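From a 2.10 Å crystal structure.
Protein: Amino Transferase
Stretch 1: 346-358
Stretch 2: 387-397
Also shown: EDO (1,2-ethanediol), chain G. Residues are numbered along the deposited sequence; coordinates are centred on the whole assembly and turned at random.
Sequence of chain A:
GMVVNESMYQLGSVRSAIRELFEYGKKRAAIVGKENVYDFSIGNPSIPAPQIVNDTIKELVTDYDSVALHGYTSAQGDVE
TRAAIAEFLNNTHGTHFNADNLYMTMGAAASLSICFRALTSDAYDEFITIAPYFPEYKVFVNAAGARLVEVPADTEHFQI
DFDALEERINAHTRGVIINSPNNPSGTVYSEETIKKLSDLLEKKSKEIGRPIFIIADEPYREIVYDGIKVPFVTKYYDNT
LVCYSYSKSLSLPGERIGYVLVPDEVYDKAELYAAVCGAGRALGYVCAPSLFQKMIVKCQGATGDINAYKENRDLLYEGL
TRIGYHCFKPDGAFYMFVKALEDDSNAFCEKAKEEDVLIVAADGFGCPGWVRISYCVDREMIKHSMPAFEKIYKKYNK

Stretch 1, residues 346-358: NAFCEKAKEEDVL
Stretch 2 387-397: PAFEKIYKKYN

Two helices of one chain pack here, their axes 9.8 Å apart at closest approach and their N-to-C directions 130° apart, nearer antiparallel than parallel. Residues 346-353 are helical; a type I turn from Lys353 to Asp356, the latter at phi/psi 59/32, then leads into a strand at Val357 and Leu358. Helix 387-396 begins earlier in the chain and is kinked at Pro387 and Ala388, whose N atoms have no bond to the turn before. In register, Ala352 CA lies 5.9 Å from Ile392 CA, and Glu355 CA 5.7 Å from Ala388 CA.

Along the second stretch, Ala388 points toward the first, and its small methyl allows close approach: CB lies 3.7 Å from Glu355 O and 3.8 Å from Val357 CG2. Phe389 (chi1 m) starts away, but its long ring reaches back, CZ 3.6 Å from Val357 CG1. Val357 (chi1 t) thus meets both residues with its two methyls.

Lys391, extended with every chi t, sends NZ to 3.8 Å from Glu355 OE1, a long salt bridge. Ile392 (m, t) is the apolar centre: CD1 lies 3.5 Å from Ala352 CA and 3.6 Å from Val357 CG2, while CG2 sits 3.7 Å from Phe348 CE1. Ala352 points away overall, yet its CB still touches Ile392 CD1 at 3.9 Å.

Lys395 (m, t, t, m) is long enough to carry its charge to two carboxylates, NZ donating to Glu354 OE1 at 2.7 Å and Glu355 OE2 at 2.8 Å. Both are salt-bridged hydrogen bonds; Glu354 is m, t and Glu355 m, m.

Tyr396 (chi1 m, chi2 -91°) closes the contact. Its ring offers Phe348 (chi1 t, chi2 67°) an apolar surface, Tyr396 CE2 to Phe348 CD1 3.7 Å; the rings lie oblique, centroids 5.8 Å apart and planes at 57°. Its OH approaches the Phe348 edge, 3.5 Å from CD1, and lies 3.5 Å from Lys351 CG; that polar hydroxyl is satisfied by a hydrogen bond elsewhere in the structure.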

# COMPACT_ATOMS: atom_id res chain seq x y z
N ASN A 346 -4.89 33.95 -4.58
CA ASN A 346 -6.21 33.37 -4.91
C ASN A 346 -6.98 34.28 -5.88
O ASN A 346 -7.53 33.80 -6.88
CB ASN A 346 -7.05 33.07 -3.66
CG ASN A 346 -6.34 32.13 -2.68
OD1 ASN A 346 -6.21 30.94 -2.93
ND2 ASN A 346 -5.90 32.67 -1.55
N ALA A 347 -6.97 35.59 -5.59
CA ALA A 347 -7.57 36.62 -6.43
C ALA A 347 -6.85 36.68 -7.78
O ALA A 347 -7.49 36.82 -8.83
CB ALA A 347 -7.53 37.98 -5.73
N PHE A 348 -5.52 36.56 -7.76
CA PHE A 348 -4.72 36.48 -8.99
C PHE A 348 -5.04 35.22 -9.83
O PHE A 348 -5.15 35.33 -11.05
CB PHE A 348 -3.21 36.56 -8.69
CG PHE A 348 -2.34 36.32 -9.90
CD1 PHE A 348 -2.33 37.24 -10.94
CD2 PHE A 348 -1.52 35.20 -9.99
CE1 PHE A 348 -1.53 37.02 -12.09
CE2 PHE A 348 -0.70 34.99 -11.10
CZ PHE A 348 -0.71 35.90 -12.16
N CYS A 349 -5.19 34.06 -9.18
CA CYS A 349 -5.56 32.82 -9.89
C CYS A 349 -6.94 32.89 -10.52
O CYS A 349 -7.16 32.22 -11.53
CB CYS A 349 -5.44 31.58 -9.00
SG CYS A 349 -3.75 31.23 -8.66
N GLU A 350 -7.86 33.65 -9.91
CA GLU A 350 -9.19 33.92 -10.48
C GLU A 350 -9.08 34.78 -11.73
O GLU A 350 -9.77 34.50 -12.70
CB GLU A 350 -10.15 34.60 -9.48
CG GLU A 350 -10.69 33.69 -8.37
CD GLU A 350 -11.60 32.56 -8.87
OE1 GLU A 350 -12.10 32.61 -10.02
OE2 GLU A 350 -11.84 31.61 -8.10
N LYS A 351 -8.23 35.81 -11.70
CA LYS A 351 -7.97 36.65 -12.89
C LYS A 351 -7.33 35.84 -14.04
O LYS A 351 -7.68 36.03 -15.20
CB LYS A 351 -7.11 37.87 -12.54
CG LYS A 351 -7.79 38.91 -11.63
CD LYS A 351 -8.94 39.59 -12.34
CE LYS A 351 -9.53 40.74 -11.54
NZ LYS A 351 -10.66 41.35 -12.34
N ALA A 352 -6.42 34.93 -13.69
CA ALA A 352 -5.81 34.00 -14.66
C ALA A 352 -6.92 33.16 -15.27
O ALA A 352 -7.00 33.04 -16.49
CB ALA A 352 -4.79 33.10 -13.96
N LYS A 353 -7.80 32.64 -14.41
CA LYS A 353 -8.97 31.81 -14.81
C LYS A 353 -9.86 32.51 -15.86
O LYS A 353 -10.40 31.83 -16.73
CB LYS A 353 -9.81 31.40 -13.58
CG LYS A 353 -10.14 29.95 -13.48
CD LYS A 353 -10.93 29.69 -12.22
CE LYS A 353 -10.92 28.25 -11.80
NZ LYS A 353 -11.73 28.04 -10.56
N GLU A 354 -9.97 33.84 -15.81
CA GLU A 354 -10.73 34.62 -16.82
C GLU A 354 -10.23 34.45 -18.26
O GLU A 354 -10.98 34.74 -19.20
CB GLU A 354 -10.74 36.14 -16.51
CG GLU A 354 -11.35 36.58 -15.18
CD GLU A 354 -11.38 38.12 -14.99
OE1 GLU A 354 -10.63 38.85 -15.68
OE2 GLU A 354 -12.15 38.60 -14.13
N GLU A 355 -8.96 34.07 -18.43
CA GLU A 355 -8.34 33.83 -19.75
C GLU A 355 -7.97 32.36 -19.95
O GLU A 355 -7.12 32.03 -20.80
CB GLU A 355 -7.09 34.72 -19.93
CG GLU A 355 -7.29 36.21 -19.60
CD GLU A 355 -8.44 36.84 -20.36
OE1 GLU A 355 -8.65 36.48 -21.55
OE2 GLU A 355 -9.14 37.70 -19.78
N ASP A 356 -8.62 31.48 -19.18
CA ASP A 356 -8.43 30.03 -19.23
C ASP A 356 -7.02 29.52 -18.93
O ASP A 356 -6.61 28.47 -19.45
CB ASP A 356 -9.02 29.46 -20.53
CG ASP A 356 -10.53 29.54 -20.57
OD1 ASP A 356 -11.17 28.91 -19.70
OD2 ASP A 356 -11.08 30.19 -21.50
N VAL A 357 -6.31 30.25 -18.07
CA VAL A 357 -5.00 29.86 -17.57
C VAL A 357 -5.26 29.29 -16.18
O VAL A 357 -5.68 30.02 -15.28
CB VAL A 357 -4.01 31.04 -17.53
CG1 VAL A 357 -2.70 30.63 -16.85
CG2 VAL A 357 -3.75 31.55 -18.97
N LEU A 358 -5.00 27.99 -16.03
CA LEU A 358 -5.26 27.26 -14.81
C LEU A 358 -3.94 27.06 -14.04
O LEU A 358 -3.15 26.16 -14.33
CB LEU A 358 -6.00 25.95 -15.11
CG LEU A 358 -7.14 26.04 -16.14
CD1 LEU A 358 -7.86 24.70 -16.26
CD2 LEU A 358 -8.13 27.11 -15.79
N PRO A 387 -0.12 34.68 -25.30
CA PRO A 387 -1.08 35.79 -25.40
C PRO A 387 -2.07 35.90 -24.23
O PRO A 387 -2.40 37.02 -23.85
CB PRO A 387 -1.81 35.47 -26.72
CG PRO A 387 -0.79 34.74 -27.52
CD PRO A 387 -0.12 33.86 -26.52
N ALA A 388 -2.50 34.79 -23.64
CA ALA A 388 -3.39 34.84 -22.46
C ALA A 388 -2.60 35.36 -21.24
O ALA A 388 -3.11 36.21 -20.51
CB ALA A 388 -4.05 33.49 -22.19
N PHE A 389 -1.38 34.85 -21.03
CA PHE A 389 -0.46 35.38 -19.99
C PHE A 389 -0.20 36.89 -20.12
O PHE A 389 -0.18 37.60 -19.11
CB PHE A 389 0.88 34.65 -19.98
CG PHE A 389 0.85 33.36 -19.21
CD1 PHE A 389 0.67 33.38 -17.83
CD2 PHE A 389 1.03 32.13 -19.85
CE1 PHE A 389 0.65 32.19 -17.09
CE2 PHE A 389 1.00 30.93 -19.12
CZ PHE A 389 0.81 30.96 -17.75
N GLU A 390 -0.01 37.35 -21.35
CA GLU A 390 0.18 38.76 -21.67
C GLU A 390 -1.07 39.58 -21.30
O GLU A 390 -0.95 40.68 -20.76
CB GLU A 390 0.50 38.90 -23.17
CG GLU A 390 0.85 40.29 -23.67
CD GLU A 390 1.16 40.30 -25.17
OE1 GLU A 390 0.50 39.58 -25.96
OE2 GLU A 390 2.05 41.07 -25.57
N LYS A 391 -2.26 39.03 -21.61
CA LYS A 391 -3.53 39.70 -21.30
C LYS A 391 -3.77 39.76 -19.78
O LYS A 391 -4.24 40.79 -19.28
CB LYS A 391 -4.70 39.02 -22.02
CG LYS A 391 -6.02 39.77 -21.92
CD LYS A 391 -7.03 39.24 -22.92
CE LYS A 391 -8.39 39.91 -22.75
NZ LYS A 391 -9.39 39.46 -23.77
N ILE A 392 -3.44 38.68 -19.08
CA ILE A 392 -3.55 38.64 -17.60
C ILE A 392 -2.67 39.76 -16.99
O ILE A 392 -3.14 40.54 -16.17
CB ILE A 392 -3.14 37.27 -17.01
CG1 ILE A 392 -4.14 36.17 -17.40
CG2 ILE A 392 -3.05 37.33 -15.48
CD1 ILE A 392 -3.55 34.77 -17.28
N TYR A 393 -1.42 39.83 -17.44
CA TYR A 393 -0.44 40.85 -17.02
C TYR A 393 -0.99 42.27 -17.21
O TYR A 393 -0.91 43.09 -16.29
CB TYR A 393 0.86 40.69 -17.81
CG TYR A 393 1.99 41.48 -17.22
CD1 TYR A 393 2.73 40.95 -16.16
CD2 TYR A 393 2.31 42.75 -17.69
CE1 TYR A 393 3.76 41.65 -15.59
CE2 TYR A 393 3.37 43.47 -17.13
CZ TYR A 393 4.08 42.89 -16.07
OH TYR A 393 5.11 43.55 -15.48
N LYS A 394 -1.54 42.52 -18.40
CA LYS A 394 -2.22 43.78 -18.76
C LYS A 394 -3.36 44.21 -17.82
O LYS A 394 -3.60 45.41 -17.69
CB LYS A 394 -2.78 43.76 -20.21
CG LYS A 394 -1.94 44.48 -21.27
CD LYS A 394 -0.73 43.72 -21.76
CE LYS A 394 -0.04 44.51 -22.89
NZ LYS A 394 1.10 43.77 -23.51
N LYS A 395 -4.07 43.25 -17.22
CA LYS A 395 -5.15 43.55 -16.24
C LYS A 395 -4.63 44.36 -15.05
O LYS A 395 -5.34 45.22 -14.53
CB LYS A 395 -5.81 42.28 -15.67
CG LYS A 395 -6.52 41.35 -16.68
CD LYS A 395 -6.99 40.05 -15.99
CE LYS A 395 -7.59 39.05 -16.98
NZ LYS A 395 -8.85 39.51 -17.62
N TYR A 396 -3.40 44.04 -14.63
CA TYR A 396 -2.71 44.69 -13.52
C TYR A 396 -1.86 45.87 -13.93
O TYR A 396 -1.78 46.85 -13.18
CB TYR A 396 -1.81 43.67 -12.81
CG TYR A 396 -2.59 42.60 -12.09
CD1 TYR A 396 -2.96 42.77 -10.76
CD2 TYR A 396 -2.97 41.43 -12.74
CE1 TYR A 396 -3.67 41.80 -10.08
CE2 TYR A 396 -3.70 40.44 -12.07
CZ TYR A 396 -4.04 40.63 -10.74
OH TYR A 396 -4.75 39.68 -10.05
N ASN A 397 -1.22 45.77 -15.09
CA ASN A 397 -0.30 46.79 -15.62
C ASN A 397 -0.84 47.36 -16.93
O ASN A 397 -0.52 46.89 -18.03
CB ASN A 397 1.08 46.15 -15.78
CG ASN A 397 1.58 45.55 -14.47
OD1 ASN A 397 2.00 46.28 -13.58
ND2 ASN A 397 1.50 44.23 -14.34
C1 EDO G . -13.63 32.97 -18.99
O1 EDO G . -13.81 34.35 -19.29
C2 EDO G . -14.97 32.35 -18.64
O2 EDO G . -14.77 31.26 -17.74